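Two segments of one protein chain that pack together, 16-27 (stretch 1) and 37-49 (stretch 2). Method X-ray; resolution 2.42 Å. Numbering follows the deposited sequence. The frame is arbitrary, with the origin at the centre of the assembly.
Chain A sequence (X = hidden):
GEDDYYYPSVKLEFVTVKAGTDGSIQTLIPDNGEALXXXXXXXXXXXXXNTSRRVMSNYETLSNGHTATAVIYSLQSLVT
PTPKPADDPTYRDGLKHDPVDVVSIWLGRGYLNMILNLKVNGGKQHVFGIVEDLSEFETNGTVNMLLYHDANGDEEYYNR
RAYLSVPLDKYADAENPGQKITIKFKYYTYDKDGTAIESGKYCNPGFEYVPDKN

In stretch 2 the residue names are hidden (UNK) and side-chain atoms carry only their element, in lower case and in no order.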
ATOM      1  N   THR A  16       9.184  -1.090   6.589  1.00 39.82           N
ATOM      2  CA  THR A  16      10.158  -1.666   5.672  1.00 39.85           C
ATOM      3  C   THR A  16      11.064  -2.585   6.512  1.00 42.64           C
ATOM      4  O   THR A  16      11.428  -2.233   7.628  1.00 42.86           O
ATOM      5  CB  THR A  16      10.919  -0.589   4.893  1.00 44.63           C
ATOM      6  OG1 THR A  16       9.977   0.227   4.204  1.00 54.43           O
ATOM      7  CG2 THR A  16      11.878  -1.180   3.873  1.00 32.37           C
ATOM      8  N   VAL A  17      11.340  -3.775   6.031  1.00 38.47           N
ATOM      9  CA  VAL A  17      12.269  -4.681   6.718  1.00 38.22           C
ATOM     10  C   VAL A  17      13.427  -4.972   5.775  1.00 44.28           C
ATOM     11  O   VAL A  17      13.236  -4.973   4.563  1.00 45.80           O
ATOM     12  CB  VAL A  17      11.641  -5.988   7.270  1.00 39.43           C
ATOM     13  CG1 VAL A  17      10.668  -5.702   8.391  1.00 36.59           C
ATOM     14  CG2 VAL A  17      10.986  -6.822   6.164  1.00 39.50           C
ATOM     15  N   LYS A  18      14.627  -5.193   6.329  1.00 40.43           N
ATOM     16  CA  LYS A  18      15.822  -5.587   5.591  1.00 39.93           C
ATOM     17  C   LYS A  18      16.344  -6.864   6.191  1.00 41.38           C
ATOM     18  O   LYS A  18      16.268  -7.068   7.418  1.00 39.31           O
ATOM     19  CB  LYS A  18      16.933  -4.513   5.597  1.00 44.85           C
ATOM     20  CG  LYS A  18      16.447  -3.092   5.335  1.00 54.31           C
ATOM     21  CD  LYS A  18      17.559  -2.145   4.901  1.00 62.95           C
ATOM     22  CE  LYS A  18      16.910  -0.844   4.451  1.00 77.71           C
ATOM     23  NZ  LYS A  18      17.874   0.257   4.168  1.00 86.68           N
ATOM     24  N   ALA A  19      16.838  -7.738   5.303  1.00 38.29           N
ATOM     25  CA  ALA A  19      17.492  -8.995   5.580  1.00 37.24           C
ATOM     26  C   ALA A  19      18.987  -8.843   5.363  1.00 49.80           C
ATOM     27  O   ALA A  19      19.439  -7.997   4.574  1.00 52.56           O
ATOM     28  CB  ALA A  19      16.949 -10.086   4.680  1.00 36.34           C
ATOM     29  N   GLY A  20      19.745  -9.683   6.056  1.00 45.88           N
ATOM     30  CA  GLY A  20      21.176  -9.740   5.910  1.00 46.15           C
ATOM     31  C   GLY A  20      21.506 -10.939   5.053  1.00 51.62           C
ATOM     32  O   GLY A  20      20.648 -11.439   4.315  1.00 50.45           O
ATOM     33  N   THR A  21      22.729 -11.447   5.205  1.00 49.17           N
ATOM     34  CA  THR A  21      23.285 -12.474   4.351  1.00 51.62           C
ATOM     35  C   THR A  21      22.588 -13.827   4.435  1.00 55.26           C
ATOM     36  O   THR A  21      22.678 -14.592   3.458  1.00 54.64           O
ATOM     37  CB  THR A  21      24.772 -12.588   4.602  1.00 67.09           C
ATOM     38  OG1 THR A  21      25.003 -13.020   5.942  1.00 66.02           O
ATOM     39  CG2 THR A  21      25.473 -11.261   4.361  1.00 67.57           C
ATOM     40  N   ASP A  22      21.870 -14.114   5.558  1.00 50.26           N
ATOM     41  CA  ASP A  22      21.212 -15.408   5.734  1.00 48.76           C
ATOM     42  C   ASP A  22      19.668 -15.309   5.512  1.00 53.15           C
ATOM     43  O   ASP A  22      18.970 -16.321   5.639  1.00 53.82           O
ATOM     44  CB  ASP A  22      21.561 -15.995   7.109  1.00 49.36           C
ATOM     45  CG  ASP A  22      21.052 -15.200   8.302  1.00 59.62           C
ATOM     46  OD1 ASP A  22      20.565 -14.057   8.099  1.00 60.35           O
ATOM     47  OD2 ASP A  22      21.160 -15.704   9.443  1.00 63.73           O
ATOM     48  N   GLY A  23      19.163 -14.110   5.190  1.00 47.82           N
ATOM     49  CA  GLY A  23      17.738 -13.894   4.934  1.00 45.44           C
ATOM     50  C   GLY A  23      16.908 -13.494   6.136  1.00 45.47           C
ATOM     51  O   GLY A  23      15.749 -13.084   6.000  1.00 42.52           O
ATOM     52  N   SER A  24      17.492 -13.628   7.328  1.00 41.48           N
ATOM     53  CA  SER A  24      16.834 -13.245   8.579  1.00 38.35           C
ATOM     54  C   SER A  24      16.700 -11.730   8.633  1.00 40.44           C
ATOM     55  O   SER A  24      17.513 -11.027   8.023  1.00 41.59           O
ATOM     56  CB  SER A  24      17.631 -13.776   9.762  1.00 40.63           C
ATOM     57  OG  SER A  24      18.930 -13.210   9.791  1.00 49.95           O
ATOM     58  N   ILE A  25      15.640 -11.232   9.273  1.00 37.13           N
ATOM     59  CA  ILE A  25      15.340  -9.800   9.354  1.00 36.01           C
ATOM     60  C   ILE A  25      16.261  -9.146  10.378  1.00 41.74           C
ATOM     61  O   ILE A  25      16.263  -9.526  11.541  1.00 41.86           O
ATOM     62  CB  ILE A  25      13.841  -9.534   9.647  1.00 36.74           C
ATOM     63  CG1 ILE A  25      12.929 -10.295   8.656  1.00 36.09           C
ATOM     64  CG2 ILE A  25      13.553  -8.004   9.671  1.00 34.69           C
ATOM     65  CD1 ILE A  25      13.016  -9.826   7.151  1.00 34.79           C
ATOM     66  N   GLN A  26      17.029  -8.153   9.936  1.00 40.36           N
ATOM     67  CA  GLN A  26      18.025  -7.497  10.775  1.00 41.00           C
ATOM     68  C   GLN A  26      17.641  -6.078  11.074  1.00 44.97           C
ATOM     69  O   GLN A  26      18.124  -5.519  12.053  1.00 46.94           O
ATOM     70  CB  GLN A  26      19.412  -7.514  10.092  1.00 44.06           C
ATOM     71  CG  GLN A  26      19.840  -8.833   9.464  1.00 69.26           C
ATOM     72  CD  GLN A  26      20.597  -9.777  10.376  1.00 95.92           C
ATOM     73  OE1 GLN A  26      21.671 -10.272  10.002  1.00 94.33           O
ATOM     74  NE2 GLN A  26      20.024 -10.127  11.543  1.00 82.14           N
ATOM     75  N   THR A  27      16.802  -5.486  10.220  1.00 40.21           N
ATOM     76  CA  THR A  27      16.381  -4.093  10.312  1.00 39.16           C
ATOM     77  C   THR A  27      14.906  -3.921  10.028  1.00 41.60           C
ATOM     78  O   THR A  27      14.372  -4.557   9.132  1.00 40.60           O
ATOM     79  CB  THR A  27      17.197  -3.286   9.317  1.00 43.32           C
ATOM     80  OG1 THR A  27      18.543  -3.398   9.747  1.00 47.15           O
ATOM     81  CG2 THR A  27      16.784  -1.809   9.237  1.00 37.41           C
ATOM     82  N   UNK A  37      17.626  -1.645  14.546  1.00 42.55           N
ATOM     83  CA  UNK A  37      18.211  -2.974  14.496  1.00 42.95           C
ATOM     84  C   UNK A  37      17.156  -3.911  15.116  1.00 47.03           C
ATOM     85  O   UNK A  37      16.553  -3.545  16.123  1.00 47.22           O
ATOM     86  c   UNK A  37      19.554  -2.973  15.252  1.00 45.24           C
ATOM     87  o   UNK A  37      20.524  -2.242  14.508  1.00 41.72           O
ATOM     88  c   UNK A  37      20.088  -4.376  15.498  1.00 42.17           C
ATOM     89  N   UNK A  38      16.898  -5.073  14.500  1.00 42.85           N
ATOM     90  CA  UNK A  38      15.947  -6.064  15.012  1.00 40.50           C
ATOM     91  C   UNK A  38      16.707  -6.934  16.011  1.00 45.32           C
ATOM     92  O   UNK A  38      17.486  -7.790  15.588  1.00 46.67           O
ATOM     93  c   UNK A  38      14.414  -6.020  12.980  1.00 40.75           C
ATOM     94  c   UNK A  38      15.282  -6.898  13.879  1.00 42.29           C
ATOM     95  c   UNK A  38      14.474  -8.069  14.434  1.00 41.08           C
ATOM     96  N   UNK A  39      16.459  -6.749  17.330  1.00 40.93           N
ATOM     97  CA  UNK A  39      17.111  -7.542  18.375  1.00 41.52           C
ATOM     98  C   UNK A  39      16.513  -8.960  18.441  1.00 48.73           C
ATOM     99  O   UNK A  39      17.203  -9.892  18.847  1.00 52.91           O
ATOM    100  c   UNK A  39      17.004  -6.852  19.736  1.00 44.46           C
ATOM    101  o   UNK A  39      15.673  -6.519  20.124  1.00 47.25           O
ATOM    102  N   UNK A  40      15.250  -9.128  18.046  1.00 41.75           N
ATOM    103  CA  UNK A  40      14.615 -10.435  18.058  1.00 42.01           C
ATOM    104  C   UNK A  40      13.470 -10.480  17.041  1.00 43.22           C
ATOM    105  O   UNK A  40      12.605  -9.615  17.050  1.00 39.60           O
ATOM    106  c   UNK A  40      14.088 -10.776  19.470  1.00 45.75           C
ATOM    107  c   UNK A  40      13.758 -12.251  19.691  1.00 68.80           C
ATOM    108  n   UNK A  40      12.694 -14.154  22.868  1.00125.08           N
ATOM    109  c   UNK A  40      13.108 -13.950  21.456  1.00111.52           C
ATOM    110  c   UNK A  40      13.310 -12.488  21.138  1.00 89.11           C
ATOM    111  N   UNK A  41      13.488 -11.496  16.162  1.00 40.89           N
ATOM    112  CA  UNK A  41      12.419 -11.761  15.225  1.00 39.41           C
ATOM    113  C   UNK A  41      11.746 -13.015  15.702  1.00 47.07           C
ATOM    114  O   UNK A  41      12.228 -14.132  15.438  1.00 49.45           O
ATOM    115  o   UNK A  41      12.102 -12.628  11.659  1.00 55.16           O
ATOM    116  c   UNK A  41      12.889 -11.855  13.763  1.00 40.28           C
ATOM    117  o   UNK A  41      10.596 -12.111  13.140  1.00 41.94           O
ATOM    118  c   UNK A  41      11.782 -12.218  12.777  1.00 43.84           C
ATOM    119  N   UNK A  42      10.639 -12.837  16.449  1.00 44.07           N
ATOM    120  CA  UNK A  42       9.906 -13.969  17.013  1.00 45.04           C
ATOM    121  C   UNK A  42       9.156 -14.777  15.929  1.00 47.63           C
ATOM    122  O   UNK A  42       8.800 -15.918  16.194  1.00 50.91           O
ATOM    123  n   UNK A  42      10.142 -12.015  23.887  1.00130.30           N
ATOM    124  c   UNK A  42       8.989 -13.056  20.562  1.00 83.41           C
ATOM    125  n   UNK A  42       9.729 -12.451  21.665  1.00111.11           N
ATOM    126  c   UNK A  42       8.950 -13.530  18.129  1.00 44.34           C
ATOM    127  c   UNK A  42       9.424 -12.614  22.948  1.00135.50           C
ATOM    128  n   UNK A  42       8.398 -13.382  23.302  1.00122.02           N
ATOM    129  c   UNK A  42       9.648 -12.770  19.241  1.00 58.99           C
ATOM    130  N   UNK A  43       8.991 -14.229  14.712  1.00 39.92           N
ATOM    131  CA  UNK A  43       8.311 -14.916  13.617  1.00 38.74           C
ATOM    132  C   UNK A  43       9.228 -15.945  12.930  1.00 46.28           C
ATOM    133  O   UNK A  43       8.729 -16.831  12.238  1.00 47.98           O
ATOM    134  o   UNK A  43       8.822 -13.376  11.808  1.00 46.85           O
ATOM    135  c   UNK A  43       6.996 -12.817  13.216  1.00 40.55           C
ATOM    136  c   UNK A  43       7.765 -13.925  12.591  1.00 43.52           C
ATOM    137  N   UNK A  44      10.545 -15.798  13.083  1.00 41.92           N
ATOM    138  CA  UNK A  44      11.507 -16.663  12.410  1.00 42.24           C
ATOM    139  C   UNK A  44      11.387 -16.574  10.896  1.00 48.32           C
ATOM    140  O   UNK A  44      11.544 -17.577  10.204  1.00 51.52           O
ATOM    141  N   UNK A  45      11.022 -15.384  10.368  1.00 42.12           N
ATOM    142  CA  UNK A  45      10.850 -15.141   8.944  1.00 40.23           C
ATOM    143  C   UNK A  45      12.189 -15.092   8.238  1.00 46.53           C
ATOM    144  O   UNK A  45      13.235 -14.852   8.852  1.00 44.43           O
ATOM    145  c   UNK A  45      10.100 -13.843   8.708  1.00 37.88           C
ATOM    146  o   UNK A  45       8.791 -13.971   9.214  1.00 41.14           O
ATOM    147  N   UNK A  46      12.137 -15.324   6.933  1.00 46.25           N
ATOM    148  CA  UNK A  46      13.297 -15.323   6.069  1.00 47.53           C
ATOM    149  C   UNK A  46      12.923 -14.723   4.726  1.00 53.66           C
ATOM    150  O   UNK A  46      12.039 -15.251   4.059  1.00 55.52           O
ATOM    151  c   UNK A  46      13.798 -16.753   5.896  1.00 49.15           C
ATOM    152  N   UNK A  47      13.539 -13.605   4.338  1.00 47.62           N
ATOM    153  CA  UNK A  47      13.298 -13.083   2.988  1.00 44.93           C
ATOM    154  C   UNK A  47      14.604 -13.351   2.161  1.00 51.01           C
ATOM    155  O   UNK A  47      15.491 -14.084   2.626  1.00 50.36           O
ATOM    156  c   UNK A  47      13.830 -10.653   3.558  1.00 44.53           C
ATOM    157  c   UNK A  47      11.410 -11.526   3.650  1.00 40.61           C
ATOM    158  c   UNK A  47      13.601  -9.163   3.299  1.00 31.12           C
ATOM    159  c   UNK A  47      12.787 -11.628   2.966  1.00 44.84           C
ATOM    160  N   UNK A  48      14.665 -12.873   0.907  1.00 48.62           N
ATOM    161  CA  UNK A  48      15.833 -13.062   0.053  1.00 48.85           C
ATOM    162  C   UNK A  48      17.037 -12.336   0.664  1.00 50.40           C
ATOM    163  O   UNK A  48      16.910 -11.179   1.108  1.00 49.11           O
ATOM    164  o   UNK A  48      16.648 -12.915  -2.209  1.00 63.20           O
ATOM    165  c   UNK A  48      15.556 -12.571  -1.366  1.00 53.40           C
ATOM    166  N   UNK A  49      18.211 -13.003   0.707  1.00 47.92           N
ATOM    167  CA  UNK A  49      19.389 -12.379   1.339  1.00 48.11           C
ATOM    168  C   UNK A  49      19.708 -10.975   0.822  1.00 53.06           C
ATOM    169  O   UNK A  49      19.715 -10.730  -0.400  1.00 52.88           O
ATOM    170  c   UNK A  49      18.535 -14.374   0.232  1.00 49.75           C
ATOM    171  c   UNK A  49      20.526 -13.363   1.010  1.00 50.84           C
ATOM    172  c   UNK A  49      19.828 -14.679   0.936  1.00 54.76           C
TER
HETATM  173  O   HOH W   1      14.247 -13.487  10.762  1.00 40.48           O
HETATM  174  O   HOH W   2      20.632  -4.122  11.938  1.00 42.78           O

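Position 37 carries three side-chain atoms, a carbon bearing one oxygen and one carbon, and its CA lies 4.7 Å from the CA of Thr27 in an antiparallel, non-hydrogen-bonded bridge; it is Thr37, whose side chain shares a face of the sheet with that of Thr27. Position 38 has three carbons forked at the first, one branch lying 4.0 Å from Ile25 CG2, which makes it Val38, with that branch as CG2. Its N donates to Gln26 O at 2.8 Å, nearly linear at 174°.

Position 39 has one carbon and one oxygen, and Ser39 points away from stretch 1 where the chain turns a corner. Position 40, four carbons in a row ending in nitrogen, is Lys40, extended and without contact. At position 41 two carbons end in two oxygens, one of them 3.9 Å from Ile25 CG1: a carboxylate, Asp41, with OD2 as the atom near Ile25.

Position 42 has three carbons, a nitrogen and a carbon with two more nitrogens, the guanidinium of Arg42, out of reach. Position 43 again shows a carbon bearing one oxygen and one carbon; Thr43 donates from OG1 to Asp41 OD1 at 2.6 Å, tying down the type I turn from Asp41 to position 44. That position has no side-chain atoms, and its positive phi favours glycine: Gly44.

Position 45, one carbon then one oxygen, is Ser45, held by a bond from its N to Asp41 OD2 (3.2 Å). Position 46 has a single carbon, hence Ala46; its CA approaches Gly23 O at 3.3 Å. Position 47 has four carbons, forked at the first with one arm two carbons long, so it is Ile47. Its CG1 lies 3.4 Å from Ala19 CB and 3.8 Å from Ile25 CD1. Position 48 has one carbon and one oxygen, its CA-to-CB bond pointing away from stretch 1: Ser48. Position 49 closes three carbons onto its own N: Pro49, whose CB lies 3.5 Å from Thr21 O.

Two backbone hydrogen bonds fasten the contact at separate points, Val38 N to Gln26 O and Ile47 N to Gly23 O (2.8 Å from N to O). Between them, Ile25 reaches toward stretch 2 and packs against Val38 and Ile47. Water 1 bridges the polar gap, accepting from Ile25 N at 3.0 Å and donating to Asp41 OD2 at 2.5 Å and Ser45 O at 2.6 Å. Gly23 permits the close approach: an ideal CB there would sit 2.6 Å from Ile47 O.

Stretch 2, residues 37-49: TVSKDRTGSAISP
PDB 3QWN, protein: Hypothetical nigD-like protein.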